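Local coordinates for AvrPib protein (Magnaporthe oryzae, PDB 5Z1V) that is a secreted MAX effector of the rice blast fungus whose avirulence function depends on a positively charged patch and a stabilized hydrophobic core, at residues A[17-21]-A[22-26]. Numbering follows the deposited sequence.
Sequences ILKKG and ERITW
K19 and E22 close a tight beta hairpin that joins strands 13-19 and 22-29 of this MAX effector, with K20 and G21 at the corners of a type I' turn. Both corner residues have positive phi, a backbone shape that suits G21 particularly well because it has no side chain. The charged side chains of K19, K20 and E22 suit this solvent-exposed end. Two backbone bonds clasp the turn: K19 N gives its hydrogen to E22 O at 2.8 Å, and E22 N returns one to K19 O at 3.1 Å, though this second donor stands above the carbonyl plane.

Further along, the register shifts by one at a classic beta bulge, where I24 and T25 both lie opposite I17. I17 O therefore serves two donors, a nearly straight bond from I24 N at 2.8 Å (176° at the hydrogen) and a longer one from T25 N at 3.3 Å. I17 N completes the pair by donating to T25 O at 2.9 Å. Between bulge and turn, L18 CA lies 3.2 Å from E22 O in a CA-H...O contact.

I17 and T25 run side by side, and the threonine turns its methyl CG2 toward CB and CD1 of the isoleucine. Beta-branched residues suit such extended strands. Apolar I17 and L18 suit their buried positions, I17 also touching Y61 and V63. On the face of L18 and R23, L18 lays CD2 along the backbone at R23 N, while its own backbone bonds to T62, linking the hairpin to strand 62-63. Back on the I17 side, I24, with CG1 anti to its N (chi1 177°), brings its methyl CG2 to I17 CG2 at 3.9 Å and presses it on the very carbonyl oxygen that I24 N binds, I24 CG2 to I17 O being 3.1 Å.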
loop_
_atom_site.group_PDB
_atom_site.type_symbol
_atom_site.label_atom_id
_atom_site.label_comp_id
_atom_site.label_asym_id
_atom_site.label_seq_id
_atom_site.Cartn_x
_atom_site.Cartn_y
_atom_site.Cartn_z
ATOM N N ILE A 17 -2.945 -0.898 -5.240
ATOM C CA ILE A 17 -1.785 -0.503 -6.023
ATOM C C ILE A 17 -2.238 -0.332 -7.460
ATOM O O ILE A 17 -2.816 -1.267 -8.051
ATOM C CB ILE A 17 -0.649 -1.534 -5.916
ATOM C CG1 ILE A 17 -0.194 -1.634 -4.452
ATOM C CG2 ILE A 17 0.542 -1.089 -6.763
ATOM C CD1 ILE A 17 1.086 -2.443 -4.261
ATOM N N LEU A 18 -1.972 0.863 -8.001
ATOM C CA LEU A 18 -2.447 1.327 -9.294
ATOM C C LEU A 18 -1.274 1.515 -10.237
ATOM O O LEU A 18 -0.213 2.013 -9.847
ATOM C CB LEU A 18 -3.171 2.675 -9.171
ATOM C CG LEU A 18 -4.335 2.758 -8.204
ATOM C CD1 LEU A 18 -4.706 4.203 -8.020
ATOM C CD2 LEU A 18 -5.510 1.933 -8.747
ATOM N N LYS A 19 -1.483 1.139 -11.489
ATOM C CA LYS A 19 -0.522 1.382 -12.551
ATOM C C LYS A 19 -1.247 2.250 -13.566
ATOM O O LYS A 19 -2.251 1.818 -14.146
ATOM C CB LYS A 19 -0.052 0.059 -13.150
ATOM C CG LYS A 19 1.047 0.208 -14.160
ATOM C CD LYS A 19 1.593 -1.180 -14.504
ATOM C CE LYS A 19 0.578 -1.967 -15.294
ATOM N NZ LYS A 19 0.399 -1.366 -16.635
ATOM N N LYS A 20 -0.782 3.491 -13.739
ATOM C CA LYS A 20 -1.505 4.471 -14.549
ATOM C C LYS A 20 -2.966 4.599 -14.104
ATOM O O LYS A 20 -3.886 4.659 -14.926
ATOM C CB LYS A 20 -1.414 4.106 -16.026
ATOM C CG LYS A 20 -0.020 4.191 -16.615
ATOM C CD LYS A 20 -0.097 4.127 -18.140
ATOM C CE LYS A 20 1.148 4.705 -18.799
ATOM N NZ LYS A 20 2.120 5.245 -17.809
ATOM N N GLY A 21 -3.187 4.628 -12.786
ATOM C CA GLY A 21 -4.512 4.805 -12.224
ATOM C C GLY A 21 -5.438 3.605 -12.263
ATOM O O GLY A 21 -6.583 3.723 -11.820
ATOM N N GLU A 22 -4.979 2.447 -12.735
ATOM C CA GLU A 22 -5.807 1.251 -12.800
ATOM C C GLU A 22 -5.276 0.196 -11.840
ATOM O O GLU A 22 -4.065 -0.013 -11.745
ATOM C CB GLU A 22 -5.845 0.679 -14.224
ATOM C CG GLU A 22 -6.515 1.572 -15.269
ATOM C CD GLU A 22 -7.966 1.898 -14.935
ATOM O OE1 GLU A 22 -8.435 3.029 -15.222
ATOM O OE2 GLU A 22 -8.636 1.026 -14.359
ATOM N N ARG A 23 -6.191 -0.494 -11.159
ATOM C CA ARG A 23 -5.795 -1.445 -10.131
ATOM C C ARG A 23 -4.982 -2.597 -10.717
ATOM O O ARG A 23 -5.389 -3.212 -11.706
ATOM C CB ARG A 23 -7.049 -1.973 -9.440
ATOM C CG ARG A 23 -6.907 -3.300 -8.725
ATOM C CD ARG A 23 -8.301 -3.885 -8.454
ATOM N NE ARG A 23 -9.310 -3.293 -9.343
ATOM C CZ ARG A 23 -9.518 -3.664 -10.605
ATOM N NH1 ARG A 23 -8.777 -4.621 -11.143
ATOM N NH2 ARG A 23 -10.448 -3.062 -11.338
ATOM N N ILE A 24 -3.834 -2.891 -10.104
ATOM C CA ILE A 24 -3.038 -4.041 -10.516
ATOM C C ILE A 24 -2.956 -5.040 -9.375
ATOM O O ILE A 24 -2.937 -6.257 -9.615
ATOM C CB ILE A 24 -1.631 -3.648 -11.017
ATOM C CG1 ILE A 24 -0.825 -4.906 -11.363
ATOM C CG2 ILE A 24 -0.870 -2.831 -9.968
ATOM C CD1 ILE A 24 0.634 -4.660 -11.689
ATOM N N THR A 25 -2.938 -4.556 -8.127
ATOM C CA THR A 25 -2.981 -5.534 -7.033
ATOM C C THR A 25 -3.363 -4.801 -5.754
ATOM O O THR A 25 -3.720 -3.621 -5.786
ATOM C CB THR A 25 -1.650 -6.292 -6.897
ATOM O OG1 THR A 25 -1.792 -7.351 -5.937
ATOM C CG2 THR A 25 -0.526 -5.368 -6.447
ATOM N N TRP A 26 -3.347 -5.509 -4.624
ATOM C CA TRP A 26 -3.618 -4.825 -3.363
ATOM C C TRP A 26 -2.771 -5.459 -2.271
ATOM O O TRP A 26 -2.313 -6.594 -2.395
ATOM C CB TRP A 26 -5.109 -4.872 -2.991
ATOM C CG TRP A 26 -5.623 -6.234 -2.824
ATOM C CD1 TRP A 26 -6.053 -7.076 -3.810
ATOM C CD2 TRP A 26 -5.742 -6.955 -1.595
ATOM N NE1 TRP A 26 -6.445 -8.277 -3.263
ATOM C CE2 TRP A 26 -6.261 -8.229 -1.908
ATOM C CE3 TRP A 26 -5.465 -6.643 -0.262
ATOM C CZ2 TRP A 26 -6.516 -9.189 -0.931
ATOM C CZ3 TRP A 26 -5.713 -7.599 0.705
ATOM C CH2 TRP A 26 -6.235 -8.854 0.365
#